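PDB 5WIX: p-47 protein from Clostridium botulinum E1 str. 'BoNT E Beluga', which is of unknown function but shares the tubular TULIP-domain topology of bactericidal/permeability-increasing protein, consistent with a possible role in binding lipid. Local coordinates for residues N35-N40 / V169-A174; D202-I207 / V407-L412; W67-G72 / L78-F83. All coordinates share one frame; numbering follows the deposited sequence.

Overall arrangement
Interactions 1 and 2 are buried, whereas interaction 3 is only partly so, with an apolar inner face and a more polar outer one. Chemistry follows place: interaction 3 pairs neighbouring strands of one hairpin through backbone hydrogen bonds, interaction 2 crosses between two sheets by ring packing, and interaction 1 lays helix 31-42 against the loop before strand 174-177 by leucine-aromatic contact. The centres of interactions 1 and 2 lie about 11 Å apart, and Asn410 probably hydrogen-bonds to the Phe173 carbonyl and lies against the Tyr171 hydroxyl. Interaction 3, about 12 Å from the centre of interaction 1, meets the same helix, where Asn35 OD1 accepts a hydrogen bond from Ile69 N.

Interaction 1 of 3, residues N35-N40 / V169-A174; sequences NKHLKN and VSYIFA
Leu38 reaches from its helix onto Tyr171 of the 169-174 loop, and this pair forms the tightly packed part of the contact. Methyl CD1 of Leu38 sits over one face of the Tyr171 ring, 4.1 Å from the centroid and 25° off the ring normal, a CH-pi contact. The methyl is offset toward the rim, with Tyr171 CD2 the nearest ring atom at 3.7 Å from Leu38 CD1. The other methyl, Leu38 CD2, meets CE1 of Phe173 at 4.3 Å and approaches that ring at its edge. A chi1 of -165° swings CG of the leucine toward the loop, and chi2 (39°) turns one methyl to each ring. These rings also pack on each other within the loop: Tyr171 CD2 stands 3.6 Å above the Phe173 plane, while Phe173 CE1 lies at the edge of the tyrosine ring.

His37 marks the looser side. Its CB passes the phenol oxygen, Tyr171 OH, at 3.2 Å, but the imidazole leads away from the loop, toward Leu412 and Asn410; the residue is partly exposed. Asn410 also lies against the hydroxyl of Tyr171. The two segments together bury 176 Å², a modest total carried mainly by Leu38 and Tyr171.

Further rings extend the apolar cluster: Phe125 of strand 120-125 meets Phe173 edge-to-face, and Tyr41 of the same helix meets Tyr171. Helix 31-42 packs against the loop and against strand 58-70 on adjoining sides, with Ile69 of the strand touching Leu38 and Phe173, while Phe173 and Ala174 are backbone-bonded to Leu123 of strand 120-125.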
loop_
_atom_site.group_PDB
_atom_site.type_symbol
_atom_site.label_atom_id
_atom_site.label_comp_id
_atom_site.label_asym_id
_atom_site.label_seq_id
_atom_site.Cartn_x
_atom_site.Cartn_y
_atom_site.Cartn_z
ATOM N N ASN A 35 -18.853 2.302 -7.582
ATOM C CA ASN A 35 -20.208 2.749 -7.939
ATOM C C ASN A 35 -20.851 1.840 -8.965
ATOM O O ASN A 35 -22.056 1.572 -8.914
ATOM C CB ASN A 35 -20.199 4.178 -8.494
ATOM C CG ASN A 35 -20.227 5.236 -7.410
ATOM O OD1 ASN A 35 -20.664 4.991 -6.275
ATOM N ND2 ASN A 35 -19.757 6.432 -7.759
ATOM N N LYS A 36 -20.022 1.378 -9.895
ATOM C CA LYS A 36 -20.462 0.558 -11.012
ATOM C C LYS A 36 -20.763 -0.889 -10.598
ATOM O O LYS A 36 -21.742 -1.486 -11.062
ATOM C CB LYS A 36 -19.408 0.606 -12.123
ATOM C CG LYS A 36 -19.192 2.019 -12.695
ATOM C CD LYS A 36 -18.258 2.018 -13.911
ATOM C CE LYS A 36 -18.172 3.399 -14.560
ATOM N NZ LYS A 36 -17.250 3.411 -15.734
ATOM N N HIS A 37 -19.936 -1.450 -9.721
ATOM C CA HIS A 37 -20.227 -2.774 -9.171
ATOM C C HIS A 37 -21.372 -2.697 -8.176
ATOM O O HIS A 37 -22.060 -3.684 -7.911
ATOM C CB HIS A 37 -18.983 -3.378 -8.523
ATOM C CG HIS A 37 -18.016 -3.922 -9.517
ATOM N ND1 HIS A 37 -16.690 -3.536 -9.565
ATOM C CD2 HIS A 37 -18.184 -4.803 -10.534
ATOM C CE1 HIS A 37 -16.087 -4.157 -10.558
ATOM N NE2 HIS A 37 -16.971 -4.938 -11.162
ATOM N N LEU A 38 -21.573 -1.505 -7.631
ATOM C CA LEU A 38 -22.700 -1.256 -6.764
ATOM C C LEU A 38 -23.979 -1.273 -7.587
ATOM O O LEU A 38 -24.981 -1.854 -7.171
ATOM C CB LEU A 38 -22.534 0.077 -6.042
ATOM C CG LEU A 38 -23.475 0.260 -4.857
ATOM C CD1 LEU A 38 -23.607 -1.058 -4.107
ATOM C CD2 LEU A 38 -22.964 1.365 -3.931
ATOM N N LYS A 39 -23.928 -0.654 -8.767
ATOM C CA LYS A 39 -25.114 -0.486 -9.599
ATOM C C LYS A 39 -25.716 -1.822 -10.030
ATOM O O LYS A 39 -26.934 -2.002 -9.952
ATOM C CB LYS A 39 -24.804 0.361 -10.842
ATOM C CG LYS A 39 -25.954 0.361 -11.862
ATOM C CD LYS A 39 -25.604 0.996 -13.213
ATOM C CE LYS A 39 -25.864 2.508 -13.234
ATOM N NZ LYS A 39 -27.280 2.910 -12.890
ATOM N N ASN A 40 -24.882 -2.756 -10.484
ATOM C CA ASN A 40 -25.411 -4.032 -10.966
ATOM C C ASN A 40 -25.523 -5.064 -9.846
ATOM O O ASN A 40 -25.994 -6.183 -10.071
ATOM C CB ASN A 40 -24.568 -4.580 -12.121
ATOM C CG ASN A 40 -23.167 -4.898 -11.707
ATOM O OD1 ASN A 40 -22.629 -4.276 -10.793
ATOM N ND2 ASN A 40 -22.556 -5.873 -12.373
ATOM N N VAL A 169 -29.002 -5.834 2.409
ATOM C CA VAL A 169 -27.869 -5.361 1.615
ATOM C C VAL A 169 -26.538 -5.945 2.091
ATOM O O VAL A 169 -25.910 -5.438 3.020
ATOM C CB VAL A 169 -27.765 -3.840 1.640
ATOM C CG1 VAL A 169 -26.614 -3.390 0.744
ATOM C CG2 VAL A 169 -29.076 -3.224 1.200
ATOM N N SER A 170 -26.106 -7.014 1.441
ATOM C CA SER A 170 -24.885 -7.689 1.847
ATOM C C SER A 170 -23.720 -7.389 0.903
ATOM O O SER A 170 -22.851 -8.238 0.700
ATOM C CB SER A 170 -25.124 -9.203 1.927
ATOM O OG SER A 170 -25.596 -9.721 0.692
ATOM N N TYR A 171 -23.690 -6.184 0.337
ATOM C CA TYR A 171 -22.673 -5.865 -0.656
ATOM C C TYR A 171 -21.284 -5.762 -0.053
ATOM O O TYR A 171 -21.092 -5.140 0.993
ATOM C CB TYR A 171 -22.981 -4.570 -1.389
ATOM C CG TYR A 171 -21.948 -4.313 -2.449
ATOM C CD1 TYR A 171 -21.791 -5.208 -3.497
ATOM C CD2 TYR A 171 -21.100 -3.211 -2.385
ATOM C CE1 TYR A 171 -20.833 -5.014 -4.469
ATOM C CE2 TYR A 171 -20.137 -3.001 -3.357
ATOM C CZ TYR A 171 -20.007 -3.912 -4.400
ATOM O OH TYR A 171 -19.057 -3.740 -5.385
ATOM N N ILE A 172 -20.318 -6.366 -0.741
ATOM C CA ILE A 172 -18.947 -6.446 -0.261
ATOM C C ILE A 172 -18.054 -5.409 -0.908
ATOM O O ILE A 172 -17.627 -5.584 -2.046
ATOM C CB ILE A 172 -18.342 -7.805 -0.549
ATOM C CG1 ILE A 172 -19.335 -8.921 -0.233
ATOM C CG2 ILE A 172 -17.048 -7.958 0.216
ATOM C CD1 ILE A 172 -18.875 -10.296 -0.715
ATOM N N PHE A 173 -17.752 -4.345 -0.178
ATOM C CA PHE A 173 -16.944 -3.262 -0.726
ATOM C C PHE A 173 -15.485 -3.645 -0.930
ATOM O O PHE A 173 -14.812 -3.105 -1.805
ATOM C CB PHE A 173 -17.023 -2.035 0.176
ATOM C CG PHE A 173 -18.302 -1.268 0.034
ATOM C CD1 PHE A 173 -18.632 -0.682 -1.169
ATOM C CD2 PHE A 173 -19.164 -1.125 1.109
ATOM C CE1 PHE A 173 -19.795 0.019 -1.301
ATOM C CE2 PHE A 173 -20.329 -0.423 0.984
ATOM C CZ PHE A 173 -20.647 0.151 -0.224
ATOM N N ALA A 174 -14.997 -4.569 -0.114
ATOM C CA ALA A 174 -13.627 -5.049 -0.244
ATOM C C ALA A 174 -13.419 -6.275 0.616
ATOM O O ALA A 174 -13.943 -6.358 1.732
ATOM C CB ALA A 174 -12.638 -3.968 0.143
#

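Interaction 2 of 3, residues D202-I207 / V407-L412; sequences DGYLCI and VNWNNL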
loop_
_atom_site.group_PDB
_atom_site.type_symbol
_atom_site.label_atom_id
_atom_site.label_comp_id
_atom_site.label_asym_id
_atom_site.label_seq_id
_atom_site.Cartn_x
_atom_site.Cartn_y
_atom_site.Cartn_z
ATOM N N ASP A 202 -13.019 11.388 -6.765
ATOM C CA ASP A 202 -12.427 10.836 -5.547
ATOM C C ASP A 202 -12.342 9.337 -5.477
ATOM O O ASP A 202 -12.972 8.619 -6.245
ATOM C CB ASP A 202 -13.207 11.321 -4.333
ATOM C CG ASP A 202 -14.733 11.369 -4.584
ATOM O OD1 ASP A 202 -15.168 11.289 -5.777
ATOM O OD2 ASP A 202 -15.505 11.498 -3.581
ATOM N N GLY A 203 -11.522 8.888 -4.538
ATOM C CA GLY A 203 -11.397 7.485 -4.236
ATOM C C GLY A 203 -11.373 7.323 -2.740
ATOM O O GLY A 203 -10.710 8.085 -2.042
ATOM N N TYR A 204 -12.109 6.343 -2.237
ATOM C CA TYR A 204 -12.019 6.024 -0.832
ATOM C C TYR A 204 -10.967 4.986 -0.635
ATOM O O TYR A 204 -10.395 4.484 -1.596
ATOM C CB TYR A 204 -13.326 5.524 -0.251
ATOM C CG TYR A 204 -13.933 4.298 -0.889
ATOM C CD1 TYR A 204 -13.322 3.055 -0.791
ATOM C CD2 TYR A 204 -15.165 4.374 -1.528
ATOM C CE1 TYR A 204 -13.897 1.937 -1.354
ATOM C CE2 TYR A 204 -15.752 3.263 -2.086
ATOM C CZ TYR A 204 -15.116 2.046 -2.002
ATOM O OH TYR A 204 -15.700 0.932 -2.563
ATOM N N LEU A 205 -10.745 4.623 0.617
ATOM C CA LEU A 205 -9.535 3.944 0.919
ATOM C C LEU A 205 -9.423 3.399 2.323
ATOM O O LEU A 205 -10.167 3.765 3.206
ATOM C CB LEU A 205 -8.386 4.894 0.635
ATOM C CG LEU A 205 -8.337 6.315 1.140
ATOM C CD1 LEU A 205 -7.541 6.427 2.422
ATOM C CD2 LEU A 205 -7.701 7.101 0.049
ATOM N N CYS A 206 -8.459 2.510 2.505
ATOM C CA CYS A 206 -8.345 1.729 3.717
ATOM C C CYS A 206 -6.885 1.685 4.211
ATOM O O CYS A 206 -5.972 1.354 3.456
ATOM C CB CYS A 206 -8.900 0.334 3.444
ATOM S SG CYS A 206 -8.909 -0.721 4.857
ATOM N N ILE A 207 -6.676 2.035 5.477
ATOM C CA ILE A 207 -5.338 2.237 6.026
ATOM C C ILE A 207 -4.937 1.144 7.045
ATOM O O ILE A 207 -5.772 0.736 7.851
ATOM C CB ILE A 207 -5.246 3.622 6.714
ATOM C CG1 ILE A 207 -6.436 4.500 6.359
ATOM C CG2 ILE A 207 -4.021 4.363 6.271
ATOM C CD1 ILE A 207 -6.332 5.864 6.999
ATOM N N VAL A 407 -5.834 -6.528 0.079
ATOM C CA VAL A 407 -7.142 -5.971 -0.235
ATOM C C VAL A 407 -7.521 -6.147 -1.691
ATOM O O VAL A 407 -6.830 -5.655 -2.584
ATOM C CB VAL A 407 -7.236 -4.477 0.099
ATOM C CG1 VAL A 407 -8.573 -3.952 -0.325
ATOM C CG2 VAL A 407 -7.040 -4.243 1.584
ATOM N N ASN A 408 -8.623 -6.860 -1.908
ATOM C CA ASN A 408 -9.269 -6.926 -3.212
ATOM C C ASN A 408 -10.549 -6.140 -3.146
ATOM O O ASN A 408 -11.492 -6.535 -2.460
ATOM C CB ASN A 408 -9.571 -8.369 -3.621
ATOM C CG ASN A 408 -8.363 -9.261 -3.540
ATOM O OD1 ASN A 408 -7.509 -9.249 -4.425
ATOM N ND2 ASN A 408 -8.281 -10.044 -2.473
ATOM N N TRP A 409 -10.591 -5.016 -3.842
ATOM C CA TRP A 409 -11.788 -4.184 -3.824
ATOM C C TRP A 409 -12.926 -4.831 -4.597
ATOM O O TRP A 409 -12.751 -5.246 -5.749
ATOM C CB TRP A 409 -11.495 -2.806 -4.399
ATOM C CG TRP A 409 -10.495 -2.056 -3.616
ATOM C CD1 TRP A 409 -9.170 -1.907 -3.906
ATOM C CD2 TRP A 409 -10.723 -1.345 -2.395
ATOM N NE1 TRP A 409 -8.560 -1.142 -2.945
ATOM C CE2 TRP A 409 -9.488 -0.784 -2.007
ATOM C CE3 TRP A 409 -11.851 -1.113 -1.599
ATOM C CZ2 TRP A 409 -9.349 -0.013 -0.857
ATOM C CZ3 TRP A 409 -11.710 -0.354 -0.454
ATOM C CH2 TRP A 409 -10.471 0.190 -0.094
ATOM N N ASN A 410 -14.086 -4.908 -3.947
ATOM C CA ASN A 410 -15.285 -5.515 -4.522
ATOM C C ASN A 410 -15.104 -6.997 -4.783
ATOM O O ASN A 410 -15.686 -7.533 -5.729
ATOM C CB ASN A 410 -15.684 -4.816 -5.823
ATOM C CG ASN A 410 -15.875 -3.328 -5.648
ATOM O OD1 ASN A 410 -16.900 -2.879 -5.126
ATOM N ND2 ASN A 410 -14.894 -2.548 -6.098
ATOM N N ASN A 411 -14.301 -7.648 -3.944
ATOM C CA ASN A 411 -14.057 -9.079 -4.066
ATOM C C ASN A 411 -13.519 -9.437 -5.444
ATOM O O ASN A 411 -13.934 -10.429 -6.044
ATOM C CB ASN A 411 -15.342 -9.863 -3.785
ATOM C CG ASN A 411 -15.240 -10.721 -2.549
ATOM O OD1 ASN A 411 -14.223 -10.715 -1.860
ATOM N ND2 ASN A 411 -16.301 -11.468 -2.257
ATOM N N LEU A 412 -12.608 -8.619 -5.956
ATOM C CA LEU A 412 -12.075 -8.853 -7.287
ATOM C C LEU A 412 -10.565 -8.639 -7.365
ATOM O O LEU A 412 -9.999 -7.790 -6.666
ATOM C CB LEU A 412 -12.779 -7.954 -8.300
ATOM C CG LEU A 412 -14.284 -8.161 -8.487
ATOM C CD1 LEU A 412 -14.881 -6.969 -9.197
ATOM C CD2 LEU A 412 -14.593 -9.453 -9.243
#
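Tyr204 and Trp409 form an aromatic pair of the offset edge-to-face kind. The tyrosine edge is directed at the face of the indole, with the six-membered ring and the phenol ring 5.4 Å apart between centroids and their planes at 60°. Atom CE1 of Tyr204 makes the closest approach, 3.3 Å to CZ3 of Trp409. Tyr204 gets there with its ring swung between the backbone N and the carbonyl carbon (chi1 58°), which carries it toward the tryptophan.

Apolar contacts continue along the strand. The far corner of the indole, CH2 of Trp409, lies 3.9 Å from CB of Cys206 and 4.0 Å from CA of Leu205. Val407 CG1 rests over an indole face from within its own strand.

The strand axes come no nearer than 10.1 Å, which rules out backbone pairing and identifies packing between sheets: 203-210 belongs to the six-stranded sheet, 407-409 to the end of the larger sheet that also holds 174-177. Such a join between a barrel-like sheet and a central sheet is consistent with the BPI-like architecture.

Backbone bonds serve each side separately: 203-207 pairs with 25-30 and 187-195, while Asn408 to Asn411 make a type II turn, closed by a weak bond from Asn411 N to Asn408 O.

Interaction 3 of 3, residues W67-G72 / L78-F83; sequences WEIING and LRIKIF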
loop_
_atom_site.group_PDB
_atom_site.type_symbol
_atom_site.label_atom_id
_atom_site.label_comp_id
_atom_site.label_asym_id
_atom_site.label_seq_id
_atom_site.Cartn_x
_atom_site.Cartn_y
_atom_site.Cartn_z
ATOM N N TRP A 67 -27.728 3.394 -6.363
ATOM C CA TRP A 67 -27.029 4.142 -5.309
ATOM C C TRP A 67 -25.689 4.617 -5.863
ATOM O O TRP A 67 -25.061 3.940 -6.687
ATOM C CB TRP A 67 -26.801 3.316 -4.037
ATOM C CG TRP A 67 -28.033 2.777 -3.383
ATOM C CD1 TRP A 67 -29.295 2.783 -3.885
ATOM C CD2 TRP A 67 -28.115 2.140 -2.105
ATOM N NE1 TRP A 67 -30.163 2.192 -3.004
ATOM C CE2 TRP A 67 -29.461 1.784 -1.895
ATOM C CE3 TRP A 67 -27.190 1.831 -1.111
ATOM C CZ2 TRP A 67 -29.902 1.146 -0.746
ATOM C CZ3 TRP A 67 -27.624 1.191 0.032
ATOM C CH2 TRP A 67 -28.967 0.856 0.203
ATOM N N GLU A 68 -25.248 5.778 -5.400
ATOM C CA GLU A 68 -24.085 6.426 -5.987
ATOM C C GLU A 68 -23.302 7.150 -4.909
ATOM O O GLU A 68 -23.770 8.137 -4.334
ATOM C CB GLU A 68 -24.517 7.394 -7.092
ATOM C CG GLU A 68 -23.398 8.149 -7.781
ATOM C CD GLU A 68 -23.938 9.155 -8.784
ATOM O OE1 GLU A 68 -24.882 8.806 -9.528
ATOM O OE2 GLU A 68 -23.433 10.298 -8.812
ATOM N N ILE A 69 -22.116 6.631 -4.627
ATOM C CA ILE A 69 -21.246 7.200 -3.609
ATOM C C ILE A 69 -20.726 8.552 -4.097
ATOM O O ILE A 69 -20.417 8.706 -5.290
ATOM C CB ILE A 69 -20.088 6.235 -3.303
ATOM C CG1 ILE A 69 -20.645 4.817 -3.175
ATOM C CG2 ILE A 69 -19.338 6.654 -2.044
ATOM C CD1 ILE A 69 -19.594 3.746 -3.192
ATOM N N ILE A 70 -20.669 9.536 -3.200
ATOM C CA ILE A 70 -20.212 10.876 -3.574
ATOM C C ILE A 70 -19.293 11.452 -2.508
ATOM O O ILE A 70 -19.097 10.854 -1.442
ATOM C CB ILE A 70 -21.403 11.894 -3.822
ATOM C CG1 ILE A 70 -22.059 12.343 -2.507
ATOM C CG2 ILE A 70 -22.439 11.332 -4.798
ATOM C CD1 ILE A 70 -23.003 13.551 -2.648
ATOM N N ASN A 71 -18.731 12.621 -2.804
ATOM C CA ASN A 71 -17.907 13.358 -1.845
ATOM C C ASN A 71 -18.642 13.715 -0.567
ATOM O O ASN A 71 -19.852 13.547 -0.469
ATOM C CB ASN A 71 -17.385 14.660 -2.458
ATOM C CG ASN A 71 -16.364 14.433 -3.547
ATOM O OD1 ASN A 71 -16.575 13.628 -4.447
ATOM N ND2 ASN A 71 -15.252 15.155 -3.478
ATOM N N GLY A 72 -17.902 14.244 0.398
ATOM C CA GLY A 72 -18.492 14.758 1.619
ATOM C C GLY A 72 -18.446 13.731 2.724
ATOM O O GLY A 72 -18.785 14.019 3.883
ATOM N N LEU A 78 -19.388 6.966 4.491
ATOM C CA LEU A 78 -19.691 7.264 3.094
ATOM C C LEU A 78 -20.852 8.231 2.971
ATOM O O LEU A 78 -21.766 8.183 3.777
ATOM C CB LEU A 78 -20.072 6.000 2.345
ATOM C CG LEU A 78 -18.990 5.028 1.958
ATOM C CD1 LEU A 78 -19.544 4.115 0.890
ATOM C CD2 LEU A 78 -17.809 5.809 1.449
ATOM N N ARG A 79 -20.846 9.080 1.951
ATOM C CA ARG A 79 -22.048 9.838 1.642
ATOM C C ARG A 79 -22.564 9.374 0.300
ATOM O O ARG A 79 -21.801 9.331 -0.668
ATOM C CB ARG A 79 -21.796 11.344 1.619
ATOM C CG ARG A 79 -22.949 12.128 0.993
ATOM C CD ARG A 79 -22.662 13.607 0.920
ATOM N NE ARG A 79 -22.282 14.145 2.222
ATOM C CZ ARG A 79 -22.177 15.447 2.478
ATOM N NH1 ARG A 79 -22.426 16.332 1.509
ATOM N NH2 ARG A 79 -21.837 15.865 3.701
ATOM N N ILE A 80 -23.844 9.009 0.234
ATOM C CA ILE A 80 -24.355 8.415 -0.993
ATOM C C ILE A 80 -25.699 8.969 -1.441
ATOM O O ILE A 80 -26.574 9.266 -0.638
ATOM C CB ILE A 80 -24.479 6.875 -0.876
ATOM C CG1 ILE A 80 -25.462 6.483 0.221
ATOM C CG2 ILE A 80 -23.115 6.226 -0.609
ATOM C CD1 ILE A 80 -25.670 4.995 0.301
ATOM N N LYS A 81 -25.823 9.100 -2.755
ATOM C CA LYS A 81 -27.020 9.567 -3.426
ATOM C C LYS A 81 -27.968 8.381 -3.645
ATOM O O LYS A 81 -27.579 7.369 -4.214
ATOM C CB LYS A 81 -26.624 10.227 -4.758
ATOM C CG LYS A 81 -27.623 11.184 -5.367
ATOM C CD LYS A 81 -27.053 11.851 -6.633
ATOM C CE LYS A 81 -25.926 12.846 -6.321
ATOM N NZ LYS A 81 -25.831 13.910 -7.377
ATOM N N ILE A 82 -29.208 8.500 -3.186
ATOM C CA ILE A 82 -30.181 7.420 -3.330
ATOM C C ILE A 82 -31.223 7.749 -4.414
ATOM O O ILE A 82 -31.959 8.726 -4.304
ATOM C CB ILE A 82 -30.902 7.140 -1.992
ATOM C CG1 ILE A 82 -29.886 6.997 -0.864
ATOM C CG2 ILE A 82 -31.716 5.877 -2.076
ATOM C CD1 ILE A 82 -28.871 5.945 -1.130
ATOM N N PHE A 83 -31.272 6.943 -5.469
ATOM C CA PHE A 83 -32.256 7.147 -6.525
ATOM C C PHE A 83 -33.419 6.167 -6.352
ATOM O O PHE A 83 -33.250 4.959 -6.533
ATOM C CB PHE A 83 -31.646 6.954 -7.922
ATOM C CG PHE A 83 -30.533 7.920 -8.269
ATOM C CD1 PHE A 83 -30.695 8.834 -9.304
ATOM C CD2 PHE A 83 -29.314 7.882 -7.605
ATOM C CE1 PHE A 83 -29.672 9.707 -9.649
ATOM C CE2 PHE A 83 -28.290 8.756 -7.942
ATOM C CZ PHE A 83 -28.466 9.665 -8.967
#
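Trp67 and Ile82 lie side by side on one face of the hairpin strands 58-70 and 78-85, with the methyl CD1 of Ile82 seated over the five-membered ring of the indole. It stands 4.0 Å from that centroid and 12° off the normal, nearly straight above the ring. Ile80 CD1 fits farther along, 3.8 Å from Trp67 CE3. Next in the row, Ile80 CG2 packs on Ile69 CG1 at 3.8 Å, and Ile69 CG2 is met by both methyls of Leu78.

The other face is more polar. The aliphatic part of Arg79 crosses Ile70, CD to CD1 at 3.6 Å, and the chain then bends at chi3 (-53°). This turn brings its guanidinium flat against Gly72, whose CA stands 3.8 Å above the centre of the plane; having no side chain, the glycine can offer its backbone there. Arg79 NE is salt-bridged to Asp141. The extended Glu68 chain crosses Phe83 obliquely, its OE1 nearest the ring at CZ and CE2 and the two planes 27° apart, while its OE2 remains 4.6 Å from Lys81 NZ, beyond a salt bridge.

The Glu68-Lys81 pair fixes the register with two backbone bonds. Lys81 N gives a nearly straight bond to Glu68 O at 2.8 Å; the return bond, from Glu68 N to Lys81 O, is longer at 3.1 Å. Ile70 N adds a single bond to Arg79 O.

The apolar face turns inward: Trp67 touches Ile42 and Ile69 touches Val34, both of helix 31-42, while Ile69 and Leu78 also touch Tyr194 of strand 187-195. This is a beta hairpin within a larger, curled antiparallel sheet, in which 104-113 pairs with the other edge of 78-85, consistent with the curved sheets of TULIP domains.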